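Local coordinates for protein putative thioredoxin reductase (Bacillus anthracis, PDB 4FK1) that binds FAD and probably passes electrons from a reduced pyridine nucleotide through the flavin to a disulphide substrate, at residues Lys30-Asp36 with Ser75-Lys81; Thr39-Arg43 with Gly114-Glu118; Pro148-Glu154 with Asp172-Asn178. One frame throughout, in Å; residues are numbered along the deposited sequence.

Interaction 1 (Lys30-Asp36 with Ser75-Lys81). With FAD (flavin-adenine dinucleotide), chain H.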
loop_
_atom_site.group_PDB
_atom_site.type_symbol
_atom_site.label_atom_id
_atom_site.label_comp_id
_atom_site.label_asym_id
_atom_site.label_seq_id
_atom_site.Cartn_x
_atom_site.Cartn_y
_atom_site.Cartn_z
ATOM N N LYS C 30 18.412 -10.437 -3.540
ATOM C CA LYS C 30 19.238 -9.814 -2.510
ATOM C C LYS C 30 19.289 -10.672 -1.237
ATOM O O LYS C 30 18.272 -11.238 -0.833
ATOM C CB LYS C 30 18.711 -8.410 -2.208
ATOM C CG LYS C 30 18.815 -7.448 -3.375
ATOM C CD LYS C 30 20.271 -7.049 -3.585
ATOM C CE LYS C 30 20.760 -7.333 -4.986
ATOM N NZ LYS C 30 20.054 -6.550 -6.029
ATOM N N GLN C 31 20.467 -10.782 -0.618
ATOM C CA GLN C 31 20.619 -11.582 0.607
ATOM C C GLN C 31 20.030 -10.863 1.807
ATOM O O GLN C 31 20.606 -9.901 2.312
ATOM C CB GLN C 31 22.078 -11.912 0.894
ATOM C CG GLN C 31 22.740 -12.812 -0.142
ATOM C CD GLN C 31 22.134 -14.208 -0.192
ATOM O OE1 GLN C 31 21.889 -14.843 0.844
ATOM N NE2 GLN C 31 21.881 -14.688 -1.406
ATOM N N ILE C 32 18.894 -11.371 2.269
ATOM C CA ILE C 32 18.095 -10.734 3.295
ATOM C C ILE C 32 18.109 -11.520 4.597
ATOM O O ILE C 32 17.883 -12.729 4.599
ATOM C CB ILE C 32 16.645 -10.623 2.826
ATOM C CG1 ILE C 32 16.572 -9.766 1.561
ATOM C CG2 ILE C 32 15.767 -10.071 3.936
ATOM C CD1 ILE C 32 17.257 -8.415 1.704
ATOM N N ALA C 33 18.382 -10.833 5.700
ATOM C CA ALA C 33 18.173 -11.424 7.015
ATOM C C ALA C 33 16.900 -10.845 7.656
ATOM O O ALA C 33 16.864 -9.665 7.980
ATOM C CB ALA C 33 19.371 -11.184 7.895
ATOM N N LEU C 34 15.870 -11.671 7.826
ATOM C CA LEU C 34 14.594 -11.229 8.412
ATOM C C LEU C 34 14.408 -11.657 9.880
ATOM O O LEU C 34 14.548 -12.835 10.220
ATOM C CB LEU C 34 13.423 -11.730 7.572
ATOM C CG LEU C 34 12.017 -11.369 8.060
ATOM C CD1 LEU C 34 11.727 -9.891 7.903
ATOM C CD2 LEU C 34 11.014 -12.176 7.281
ATOM N N PHE C 35 14.094 -10.690 10.741
ATOM C CA PHE C 35 13.954 -10.922 12.189
ATOM C C PHE C 35 12.537 -10.596 12.676
ATOM O O PHE C 35 11.923 -9.631 12.209
ATOM C CB PHE C 35 14.952 -10.058 12.964
ATOM C CG PHE C 35 16.401 -10.361 12.660
ATOM C CD1 PHE C 35 17.137 -11.198 13.490
ATOM C CD2 PHE C 35 17.026 -9.806 11.550
ATOM C CE1 PHE C 35 18.478 -11.484 13.212
ATOM C CE2 PHE C 35 18.366 -10.087 11.265
ATOM C CZ PHE C 35 19.090 -10.928 12.103
ATOM N N ASP C 36 12.021 -11.390 13.613
ATOM C CA ASP C 36 10.721 -11.111 14.256
ATOM C C ASP C 36 10.623 -11.861 15.565
ATOM O O ASP C 36 10.983 -13.031 15.637
ATOM C CB ASP C 36 9.554 -11.540 13.363
ATOM C CG ASP C 36 8.226 -10.934 13.799
ATOM O OD1 ASP C 36 7.881 -9.843 13.293
ATOM O OD2 ASP C 36 7.522 -11.549 14.637
ATOM N N SER C 75 17.412 -16.584 -1.108
ATOM C CA SER C 75 18.229 -15.549 -0.477
ATOM C C SER C 75 17.621 -14.922 0.796
ATOM O O SER C 75 18.256 -14.088 1.427
ATOM C CB SER C 75 18.599 -14.450 -1.477
ATOM O OG SER C 75 17.464 -13.710 -1.889
ATOM N N VAL C 76 16.411 -15.315 1.170
ATOM C CA VAL C 76 15.775 -14.755 2.373
ATOM C C VAL C 76 15.858 -15.733 3.538
ATOM O O VAL C 76 15.426 -16.880 3.419
ATOM C CB VAL C 76 14.286 -14.400 2.158
ATOM C CG1 VAL C 76 13.718 -13.736 3.409
ATOM C CG2 VAL C 76 14.120 -13.492 0.954
ATOM N N HIS C 77 16.420 -15.279 4.656
ATOM C CA HIS C 77 16.522 -16.113 5.850
ATOM C C HIS C 77 15.837 -15.487 7.061
ATOM O O HIS C 77 16.021 -14.303 7.359
ATOM C CB HIS C 77 17.981 -16.447 6.153
ATOM C CG HIS C 77 18.639 -17.267 5.087
ATOM N ND1 HIS C 77 19.545 -16.740 4.192
ATOM C CD2 HIS C 77 18.499 -18.577 4.759
ATOM C CE1 HIS C 77 19.950 -17.692 3.369
ATOM N NE2 HIS C 77 19.329 -18.814 3.689
ATOM N N TYR C 78 15.046 -16.301 7.747
ATOM C CA TYR C 78 14.231 -15.850 8.860
ATOM C C TYR C 78 14.883 -16.205 10.196
ATOM O O TYR C 78 15.340 -17.329 10.384
ATOM C CB TYR C 78 12.843 -16.487 8.757
ATOM C CG TYR C 78 11.890 -16.127 9.877
ATOM C CD1 TYR C 78 11.382 -14.840 9.999
ATOM C CD2 TYR C 78 11.476 -17.082 10.794
ATOM C CE1 TYR C 78 10.508 -14.508 11.021
ATOM C CE2 TYR C 78 10.601 -16.760 11.817
ATOM C CZ TYR C 78 10.119 -15.472 11.927
ATOM O OH TYR C 78 9.246 -15.155 12.948
ATOM N N TYR C 79 14.931 -15.241 11.115
ATOM C CA TYR C 79 15.355 -15.497 12.491
ATOM C C TYR C 79 14.282 -15.047 13.491
ATOM O O TYR C 79 13.976 -13.855 13.605
ATOM C CB TYR C 79 16.692 -14.807 12.770
ATOM C CG TYR C 79 17.754 -15.246 11.797
ATOM C CD1 TYR C 79 18.522 -16.374 12.040
ATOM C CD2 TYR C 79 17.955 -14.559 10.606
ATOM C CE1 TYR C 79 19.481 -16.795 11.128
ATOM C CE2 TYR C 79 18.908 -14.969 9.693
ATOM C CZ TYR C 79 19.670 -16.087 9.959
ATOM O OH TYR C 79 20.622 -16.493 9.047
ATOM N N GLU C 80 13.695 -16.011 14.194
ATOM C CA GLU C 80 12.680 -15.714 15.191
ATOM C C GLU C 80 13.434 -15.399 16.469
ATOM O O GLU C 80 13.587 -16.248 17.345
ATOM C CB GLU C 80 11.720 -16.895 15.374
ATOM C CG GLU C 80 10.294 -16.474 15.748
ATOM C CD GLU C 80 9.334 -17.646 15.909
ATOM O OE1 GLU C 80 9.609 -18.541 16.736
ATOM O OE2 GLU C 80 8.298 -17.670 15.206
ATOM N N LYS C 81 13.959 -14.181 16.542
ATOM C CA LYS C 81 14.831 -13.782 17.643
ATOM C C LYS C 81 14.561 -12.331 17.980
ATOM O O LYS C 81 14.337 -11.523 17.071
ATOM C CB LYS C 81 16.295 -13.901 17.222
ATOM C CG LYS C 81 16.736 -15.287 16.794
ATOM C CD LYS C 81 18.203 -15.288 16.410
ATOM C CE LYS C 81 18.787 -16.690 16.406
ATOM N NZ LYS C 81 19.002 -17.155 17.792
HETATM P PA FAD H . 3.813 -4.729 12.708
HETATM O O1A FAD H . 2.995 -5.668 11.978
HETATM O O2A FAD H . 3.433 -4.432 14.067
HETATM O O5B FAD H . 5.235 -5.346 12.674
HETATM C C5B FAD H . 6.220 -5.112 13.629
HETATM C C4B FAD H . 7.002 -6.378 13.718
HETATM O O4B FAD H . 8.273 -6.060 14.224
HETATM C C3B FAD H . 6.349 -7.321 14.692
HETATM O O3B FAD H . 6.189 -8.592 14.084
HETATM C C2B FAD H . 7.347 -7.465 15.800
HETATM O O2B FAD H . 7.367 -8.824 16.184
HETATM C C1B FAD H . 8.637 -7.064 15.131
HETATM N N9A FAD H . 9.643 -6.560 16.072
HETATM C C8A FAD H . 9.577 -5.435 16.772
HETATM N N7A FAD H . 10.659 -5.285 17.535
HETATM C C5A FAD H . 11.439 -6.332 17.325
HETATM C C6A FAD H . 12.737 -6.795 17.812
HETATM N N6A FAD H . 13.426 -6.092 18.703
HETATM N N1A FAD H . 13.200 -7.945 17.345
HETATM C C2A FAD H . 12.522 -8.663 16.457
HETATM N N3A FAD H . 11.348 -8.308 15.970
HETATM C C4A FAD H . 10.770 -7.171 16.360
HETATM N N1 FAD H . -5.018 -3.100 10.547
HETATM C C2 FAD H . -5.836 -3.431 9.547
HETATM O O2 FAD H . -5.494 -3.178 8.411
HETATM N N3 FAD H . -7.001 -4.006 9.732
HETATM C C4 FAD H . -7.439 -4.298 10.936
HETATM O O4 FAD H . -8.528 -4.822 11.082
HETATM C C4X FAD H . -6.605 -3.974 12.100
HETATM N N5 FAD H . -6.999 -4.242 13.339
HETATM C C5X FAD H . -6.211 -3.946 14.365
HETATM C C6 FAD H . -6.644 -4.237 15.633
HETATM C C7 FAD H . -5.867 -3.947 16.722
HETATM C C7M FAD H . -6.348 -4.271 18.100
HETATM C C8 FAD H . -4.562 -3.314 16.511
HETATM C C8M FAD H . -3.693 -2.991 17.678
HETATM C C9 FAD H . -4.125 -3.016 15.242
HETATM C C9A FAD H . -4.902 -3.308 14.153
HETATM N N10 FAD H . -4.467 -3.016 12.867
HETATM C C10 FAD H . -5.321 -3.337 11.823
HETATM C "C1'" FAD H . -3.190 -2.374 12.637
HETATM C "C2'" FAD H . -2.174 -3.252 11.961
HETATM O "O2'" FAD H . -1.861 -4.258 12.880
HETATM C "C3'" FAD H . -0.929 -2.439 11.704
HETATM O "O3'" FAD H . -1.331 -1.300 10.993
HETATM C "C4'" FAD H . 0.135 -3.157 10.904
HETATM O "O4'" FAD H . 0.575 -4.271 11.638
HETATM C "C5'" FAD H . 1.352 -2.304 10.653
HETATM O "O5'" FAD H . 2.345 -3.153 10.132
HETATM P P FAD H . 3.873 -3.027 10.420
HETATM O O1P FAD H . 4.571 -4.021 9.638
HETATM O O2P FAD H . 4.257 -1.652 10.239
HETATM O O3P FAD H . 4.042 -3.368 11.941
#

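Interaction 2 (Thr39-Arg43 with Gly114-Glu118). With FAD (flavin-adenine dinucleotide), chain H.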
loop_
_atom_site.group_PDB
_atom_site.type_symbol
_atom_site.label_atom_id
_atom_site.label_comp_id
_atom_site.label_asym_id
_atom_site.label_seq_id
_atom_site.Cartn_x
_atom_site.Cartn_y
_atom_site.Cartn_z
ATOM N N THR C 39 5.906 -9.754 18.642
ATOM C CA THR C 39 5.403 -8.720 19.551
ATOM C C THR C 39 4.598 -7.679 18.803
ATOM O O THR C 39 4.434 -6.561 19.276
ATOM C CB THR C 39 6.526 -7.999 20.341
ATOM O OG1 THR C 39 7.484 -7.427 19.437
ATOM C CG2 THR C 39 7.219 -8.955 21.323
ATOM N N ASN C 40 4.107 -8.053 17.627
ATOM C CA ASN C 40 3.185 -7.215 16.861
ATOM C C ASN C 40 1.943 -6.778 17.684
ATOM O O ASN C 40 1.287 -7.610 18.312
ATOM C CB ASN C 40 2.780 -7.938 15.559
ATOM C CG ASN C 40 2.324 -9.394 15.792
ATOM O OD1 ASN C 40 3.047 -10.202 16.389
ATOM N ND2 ASN C 40 1.112 -9.726 15.318
ATOM N N ARG C 41 1.645 -5.474 17.685
ATOM C CA ARG C 41 0.537 -4.904 18.465
ATOM C C ARG C 41 -0.786 -5.616 18.136
ATOM O O ARG C 41 -1.585 -5.906 19.029
ATOM C CB ARG C 41 0.426 -3.362 18.273
ATOM C CG ARG C 41 0.086 -2.922 16.823
ATOM C CD ARG C 41 0.133 -1.396 16.518
ATOM N NE ARG C 41 -1.115 -0.734 16.849
ATOM C CZ ARG C 41 -1.927 -0.110 15.997
ATOM N NH1 ARG C 41 -1.655 -0.029 14.709
ATOM N NH2 ARG C 41 -3.042 0.436 16.457
ATOM N N ASN C 42 -0.999 -5.937 16.864
ATOM C CA ASN C 42 -2.240 -6.594 16.452
ATOM C C ASN C 42 -2.359 -8.081 16.792
ATOM O O ASN C 42 -3.302 -8.738 16.373
ATOM C CB ASN C 42 -2.528 -6.362 14.968
ATOM C CG ASN C 42 -1.717 -7.284 14.041
ATOM O OD1 ASN C 42 -0.718 -7.893 14.447
ATOM N ND2 ASN C 42 -2.152 -7.377 12.778
ATOM N N ARG C 43 -1.420 -8.625 17.551
ATOM C CA ARG C 43 -1.529 -10.030 17.900
ATOM C C ARG C 43 -2.697 -10.246 18.865
ATOM O O ARG C 43 -3.194 -11.364 18.993
ATOM C CB ARG C 43 -0.229 -10.551 18.507
ATOM C CG ARG C 43 -0.008 -10.190 19.967
ATOM C CD ARG C 43 1.464 -10.420 20.338
ATOM N NE ARG C 43 1.845 -9.840 21.630
ATOM C CZ ARG C 43 2.084 -8.543 21.835
ATOM N NH1 ARG C 43 1.974 -7.673 20.839
ATOM N NH2 ARG C 43 2.428 -8.106 23.039
ATOM N N GLY C 114 7.283 -1.596 13.761
ATOM C CA GLY C 114 5.925 -1.358 14.228
ATOM C C GLY C 114 5.913 -0.375 15.374
ATOM O O GLY C 114 6.939 0.232 15.717
HETATM N N MSE C 115 4.747 -0.222 15.980
HETATM C CA MSE C 115 4.606 0.638 17.139
HETATM C C MSE C 115 3.894 -0.115 18.258
HETATM O O MSE C 115 3.419 -1.243 18.073
HETATM C CB MSE C 115 3.849 1.923 16.775
HETATM C CG MSE C 115 4.511 2.763 15.685
HETATM SE SE MSE C 115 6.230 3.532 16.257
HETATM C CE MSE C 115 5.548 4.929 17.431
ATOM N N GLN C 116 3.831 0.508 19.423
ATOM C CA GLN C 116 3.238 -0.135 20.579
ATOM C C GLN C 116 2.348 0.879 21.298
ATOM O O GLN C 116 2.676 2.066 21.328
ATOM C CB GLN C 116 4.336 -0.677 21.492
ATOM C CG GLN C 116 3.967 -1.966 22.205
ATOM C CD GLN C 116 3.677 -3.118 21.254
ATOM O OE1 GLN C 116 4.363 -3.305 20.251
ATOM N NE2 GLN C 116 2.655 -3.899 21.576
ATOM N N GLU C 117 1.211 0.424 21.836
ATOM C CA GLU C 117 0.255 1.337 22.484
ATOM C C GLU C 117 0.634 1.742 23.897
ATOM O O GLU C 117 1.106 0.920 24.686
ATOM C CB GLU C 117 -1.158 0.747 22.539
ATOM C CG GLU C 117 -1.897 0.705 21.221
ATOM C CD GLU C 117 -1.683 -0.601 20.453
ATOM O OE1 GLU C 117 -1.063 -1.548 21.006
ATOM O OE2 GLU C 117 -2.142 -0.668 19.291
ATOM N N GLU C 118 0.427 3.024 24.198
ATOM C CA GLU C 118 0.310 3.504 25.577
ATOM C C GLU C 118 -1.173 3.768 25.841
ATOM O O GLU C 118 -1.816 4.496 25.084
ATOM C CB GLU C 118 1.106 4.791 25.776
ATOM C CG GLU C 118 2.049 4.729 26.960
ATOM C CD GLU C 118 2.785 6.029 27.192
ATOM O OE1 GLU C 118 2.786 6.881 26.277
ATOM O OE2 GLU C 118 3.359 6.199 28.294
HETATM P PA FAD H . 3.813 -4.729 12.708
HETATM O O1A FAD H . 2.995 -5.668 11.978
HETATM O O2A FAD H . 3.433 -4.432 14.067
HETATM O O5B FAD H . 5.235 -5.346 12.674
HETATM C C5B FAD H . 6.220 -5.112 13.629
HETATM C C4B FAD H . 7.002 -6.378 13.718
HETATM O O4B FAD H . 8.273 -6.060 14.224
HETATM C C3B FAD H . 6.349 -7.321 14.692
HETATM O O3B FAD H . 6.189 -8.592 14.084
HETATM C C2B FAD H . 7.347 -7.465 15.800
HETATM O O2B FAD H . 7.367 -8.824 16.184
HETATM C C1B FAD H . 8.637 -7.064 15.131
HETATM N N9A FAD H . 9.643 -6.560 16.072
HETATM C C8A FAD H . 9.577 -5.435 16.772
HETATM N N7A FAD H . 10.659 -5.285 17.535
HETATM C C5A FAD H . 11.439 -6.332 17.325
HETATM C C6A FAD H . 12.737 -6.795 17.812
HETATM N N6A FAD H . 13.426 -6.092 18.703
HETATM N N1A FAD H . 13.200 -7.945 17.345
HETATM C C2A FAD H . 12.522 -8.663 16.457
HETATM N N3A FAD H . 11.348 -8.308 15.970
HETATM C C4A FAD H . 10.770 -7.171 16.360
HETATM N N1 FAD H . -5.018 -3.100 10.547
HETATM C C2 FAD H . -5.836 -3.431 9.547
HETATM O O2 FAD H . -5.494 -3.178 8.411
HETATM N N3 FAD H . -7.001 -4.006 9.732
HETATM C C4 FAD H . -7.439 -4.298 10.936
HETATM O O4 FAD H . -8.528 -4.822 11.082
HETATM C C4X FAD H . -6.605 -3.974 12.100
HETATM N N5 FAD H . -6.999 -4.242 13.339
HETATM C C5X FAD H . -6.211 -3.946 14.365
HETATM C C6 FAD H . -6.644 -4.237 15.633
HETATM C C7 FAD H . -5.867 -3.947 16.722
HETATM C C7M FAD H . -6.348 -4.271 18.100
HETATM C C8 FAD H . -4.562 -3.314 16.511
HETATM C C8M FAD H . -3.693 -2.991 17.678
HETATM C C9 FAD H . -4.125 -3.016 15.242
HETATM C C9A FAD H . -4.902 -3.308 14.153
HETATM N N10 FAD H . -4.467 -3.016 12.867
HETATM C C10 FAD H . -5.321 -3.337 11.823
HETATM C "C1'" FAD H . -3.190 -2.374 12.637
HETATM C "C2'" FAD H . -2.174 -3.252 11.961
HETATM O "O2'" FAD H . -1.861 -4.258 12.880
HETATM C "C3'" FAD H . -0.929 -2.439 11.704
HETATM O "O3'" FAD H . -1.331 -1.300 10.993
HETATM C "C4'" FAD H . 0.135 -3.157 10.904
HETATM O "O4'" FAD H . 0.575 -4.271 11.638
HETATM C "C5'" FAD H . 1.352 -2.304 10.653
HETATM O "O5'" FAD H . 2.345 -3.153 10.132
HETATM P P FAD H . 3.873 -3.027 10.420
HETATM O O1P FAD H . 4.571 -4.021 9.638
HETATM O O2P FAD H . 4.257 -1.652 10.239
HETATM O O3P FAD H . 4.042 -3.368 11.941
HETATM O O HOH W 1 3.568 -3.834 16.662
HETATM O O HOH W 2 -1.396 -4.138 21.366
#

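Interaction 3 (Pro148-Glu154 with Asp172-Asn178)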
loop_
_atom_site.group_PDB
_atom_site.type_symbol
_atom_site.label_atom_id
_atom_site.label_comp_id
_atom_site.label_asym_id
_atom_site.label_seq_id
_atom_site.Cartn_x
_atom_site.Cartn_y
_atom_site.Cartn_z
ATOM N N PRO C 148 -24.230 -0.287 21.562
ATOM C CA PRO C 148 -23.929 0.718 22.602
ATOM C C PRO C 148 -22.439 0.844 22.949
ATOM O O PRO C 148 -21.848 -0.007 23.622
ATOM C CB PRO C 148 -24.742 0.230 23.811
ATOM C CG PRO C 148 -25.046 -1.203 23.528
ATOM C CD PRO C 148 -25.129 -1.347 22.057
ATOM N N LEU C 149 -21.837 1.942 22.507
ATOM C CA LEU C 149 -20.389 2.075 22.508
ATOM C C LEU C 149 -19.928 3.228 23.359
ATOM O O LEU C 149 -20.602 4.252 23.455
ATOM C CB LEU C 149 -19.859 2.309 21.081
ATOM C CG LEU C 149 -20.243 1.366 19.942
ATOM C CD1 LEU C 149 -19.578 1.810 18.638
ATOM C CD2 LEU C 149 -19.867 -0.066 20.288
ATOM N N ILE C 150 -18.747 3.073 23.938
ATOM C CA ILE C 150 -18.137 4.137 24.709
ATOM C C ILE C 150 -16.874 4.595 23.963
ATOM O O ILE C 150 -16.173 3.795 23.317
ATOM C CB ILE C 150 -17.774 3.628 26.112
ATOM C CG1 ILE C 150 -17.202 4.753 26.983
ATOM C CG2 ILE C 150 -16.813 2.449 26.009
ATOM C CD1 ILE C 150 -16.901 4.339 28.381
ATOM N N ILE C 151 -16.602 5.890 24.010
ATOM C CA ILE C 151 -15.334 6.384 23.505
ATOM C C ILE C 151 -14.572 6.951 24.673
ATOM O O ILE C 151 -15.026 7.902 25.313
ATOM C CB ILE C 151 -15.550 7.485 22.489
ATOM C CG1 ILE C 151 -16.232 6.912 21.254
ATOM C CG2 ILE C 151 -14.210 8.124 22.117
ATOM C CD1 ILE C 151 -16.596 7.954 20.260
ATOM N N ILE C 152 -13.438 6.341 24.983
ATOM C CA ILE C 152 -12.563 6.832 26.039
ATOM C C ILE C 152 -11.455 7.682 25.460
ATOM O O ILE C 152 -10.615 7.180 24.707
ATOM C CB ILE C 152 -11.940 5.661 26.788
ATOM C CG1 ILE C 152 -13.054 4.766 27.328
ATOM C CG2 ILE C 152 -10.998 6.158 27.882
ATOM C CD1 ILE C 152 -12.619 3.341 27.627
ATOM N N SER C 153 -11.456 8.969 25.810
ATOM C CA SER C 153 -10.502 9.935 25.253
ATOM C C SER C 153 -10.124 10.992 26.288
ATOM O O SER C 153 -10.943 11.839 26.651
ATOM C CB SER C 153 -11.103 10.626 24.032
ATOM O OG SER C 153 -10.229 11.626 23.517
ATOM N N GLU C 154 -8.886 10.944 26.762
ATOM C CA GLU C 154 -8.451 11.849 27.816
ATOM C C GLU C 154 -8.053 13.219 27.273
ATOM O O GLU C 154 -8.353 14.238 27.892
ATOM C CB GLU C 154 -7.301 11.239 28.619
ATOM C CG GLU C 154 -7.651 9.950 29.348
ATOM C CD GLU C 154 -6.409 9.267 29.915
ATOM O OE1 GLU C 154 -6.528 8.367 30.771
ATOM O OE2 GLU C 154 -5.298 9.631 29.494
ATOM N N ASP C 172 -25.349 5.445 19.225
ATOM C CA ASP C 172 -25.555 5.185 20.645
ATOM C C ASP C 172 -24.202 5.253 21.327
ATOM O O ASP C 172 -23.628 4.226 21.682
ATOM C CB ASP C 172 -26.229 3.816 20.873
ATOM C CG ASP C 172 -26.567 3.530 22.359
ATOM O OD1 ASP C 172 -26.155 4.287 23.280
ATOM O OD2 ASP C 172 -27.245 2.506 22.608
ATOM N N LEU C 173 -23.710 6.478 21.510
ATOM C CA LEU C 173 -22.374 6.724 22.040
ATOM C C LEU C 173 -22.402 7.328 23.425
ATOM O O LEU C 173 -23.379 7.958 23.824
ATOM C CB LEU C 173 -21.599 7.700 21.150
ATOM C CG LEU C 173 -21.271 7.331 19.709
ATOM C CD1 LEU C 173 -20.221 8.308 19.181
ATOM C CD2 LEU C 173 -20.811 5.887 19.614
ATOM N N VAL C 174 -21.306 7.134 24.145
ATOM C CA VAL C 174 -21.054 7.835 25.383
ATOM C C VAL C 174 -19.592 8.239 25.344
ATOM O O VAL C 174 -18.731 7.429 25.055
ATOM C CB VAL C 174 -21.292 6.948 26.615
ATOM C CG1 VAL C 174 -20.947 7.702 27.878
ATOM C CG2 VAL C 174 -22.727 6.518 26.682
ATOM N N ILE C 175 -19.305 9.498 25.620
ATOM C CA ILE C 175 -17.920 9.908 25.711
ATOM C C ILE C 175 -17.457 9.959 27.152
ATOM O O ILE C 175 -18.132 10.523 28.003
ATOM C CB ILE C 175 -17.699 11.231 25.000
ATOM C CG1 ILE C 175 -17.816 10.991 23.494
ATOM C CG2 ILE C 175 -16.340 11.803 25.349
ATOM C CD1 ILE C 175 -18.188 12.208 22.732
ATOM N N ALA C 176 -16.317 9.331 27.416
ATOM C CA ALA C 176 -15.730 9.295 28.746
ATOM C C ALA C 176 -14.322 9.862 28.712
ATOM O O ALA C 176 -13.450 9.300 28.070
ATOM C CB ALA C 176 -15.702 7.877 29.266
ATOM N N THR C 177 -14.104 10.969 29.414
ATOM C CA THR C 177 -12.814 11.640 29.411
ATOM C C THR C 177 -11.895 11.083 30.495
ATOM O O THR C 177 -10.746 11.501 30.616
ATOM C CB THR C 177 -12.971 13.154 29.611
ATOM O OG1 THR C 177 -13.278 13.427 30.981
ATOM C CG2 THR C 177 -14.077 13.700 28.735
ATOM N N ASN C 178 -12.403 10.133 31.275
ATOM C CA ASN C 178 -11.639 9.531 32.371
ATOM C C ASN C 178 -10.954 10.552 33.296
ATOM O O ASN C 178 -9.736 10.509 33.487
ATOM C CB ASN C 178 -10.597 8.543 31.830
ATOM C CG ASN C 178 -9.941 7.727 32.930
ATOM O OD1 ASN C 178 -10.594 7.340 33.886
ATOM N ND2 ASN C 178 -8.639 7.483 32.809
#

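Interaction 1 (Lys30-Asp36 with Ser75-Lys81)
Strands 32-35 and 76-79 run parallel, their axes 4.6 Å apart at closest approach, with I32 paired to V76, A33 to H77, L34 to Y78 and F35 to Y79. Five backbone hydrogen bonds join them, the shortest from Y79 N to L34 O (2.6 Å). Side chains sort by face. On one, L34 and Y78 both take chi1 t, which brings L34 CD2 to 3.8 Å from Y78 CD1; branched I32 and V76 lie beside them, and helix 16-27 packs on I32 and L34. On the other, F35 and Y79 share chi1 m, so their rings lie 27° from parallel but slid apart, centroids 5.3 Å apart, while small A33 leaves room for the Y79 ring. S75, in the p rotamer, turns its OG back to donate to K30 O (2.8 Å), a job suited to a short hydroxyl. D36, just past strand 32-35, takes chi1 t; its carboxylate, also held by K63 and A14 N, lies within weak hydrogen-bonding distance of the FAD ribose O2B, whose one proton could go to either oxygen. An acid just after the second strand of a Rossmann-type fold is consistent with recognition of the adenosine ribose.

Interaction 2 (Thr39-Arg43 with Gly114-Glu118)
Few direct bonds join the 39-43 loop to the 114-118 segment, but its one salt bridge is short: R41 NE donates to E117 OE2 at 2.6 Å, and R41 NH2 adds a weak bond to the same OE2 at 3.2 Å. The rest of the guanidinium is used too, since NH1 pairs with E272, and FAD C8M lies over one of its faces. E117 OE2 also bonds Y129 OH, while E117 OE1 accepts a hydrogen bond from a water (2.6 Å) that donates to R41 O as well (2.9 Å). A long, multi-donor arginine suits this place because it reaches two acids beside the flavin. A second water accepts from R41 N (2.7 Å) and lies within bonding distance of M115 O (3.0 Å) and the FAD phosphate O2A (2.7 Å). T39 N donates to the FAD ribose O2B (3.0 Å). The loop holds its own shape: N40 O accepts from R43 N (3.0 Å) and R43 NH1 (2.6 Å), and N40 ND2 donates to N42 OD1 (2.7 Å). G114 has positive phi, and a CB there would clash with FAD O2A. The contact sits between strand 227-235, which pairs antiparallel with 116-118 and lays F234 against R41 and E117, and helix 59-69, touched by N40 and N42.

Interaction 3 (Pro148-Glu154 with Asp172-Asn178)
Large aliphatic side chains line the two parallel strands, 149-152 and 173-176, and the one small residue, A176, makes room for I150. Their axes approach to 4.7 Å, and the pairs are L149 with L173, I150 with V174, I151 with I175 and I152 with A176. On the face of L149, I151, L173 and I175, I151 reaches diagonally, its CD1 lying 3.8 Å from L173 CD1, while L173 CD2 fills the space by L149 CB (4.0 Å). Helix 156-166 closes over this face, M162 and V166 meeting I151, and V166 also L173. On the other face A176 leaves a hollow into which I150 extends: I150 CD1 rests 3.8 Å from A176 CB. Beta-branched residues suit these extended positions. Five backbone hydrogen bonds hold the strands in register, that from V174 N to L149 O (3.0 Å) being weak. Beyond the strands, N178 ND2 donates to E154 OE1 (3.1 Å), which also accepts from S121 N, while N178 OD1 accepts from I202 N. Strand 149-152, helix 156-166 and strand 173-176 form a beta-alpha-beta crossover, the repeating unit of Rossmann-type folds, here probably belonging to the NADPH-binding domain of the family.

Interactions 1 and 2 share one ligand. Segment 39-43 follows soon after 30-36, so a single run of chain passes from D36 at the adenosine ribose to R41 beside the flavin. The two contacts, centred 21 Å apart, both reach the adenosine ribose at O2B, and interaction 2 goes on past the phosphates to the flavin. Interaction 3 belongs to the other lobe: its centre is 43 Å from that of interaction 1, on the opposite side of the chain's centre, and I152's side chain is still about 14 Å from FAD. Interaction 2 lies between, its nearest atoms about 8 Å from interaction 3, and strand 227-235 is shared, pairing with both 116-118 and 149-152.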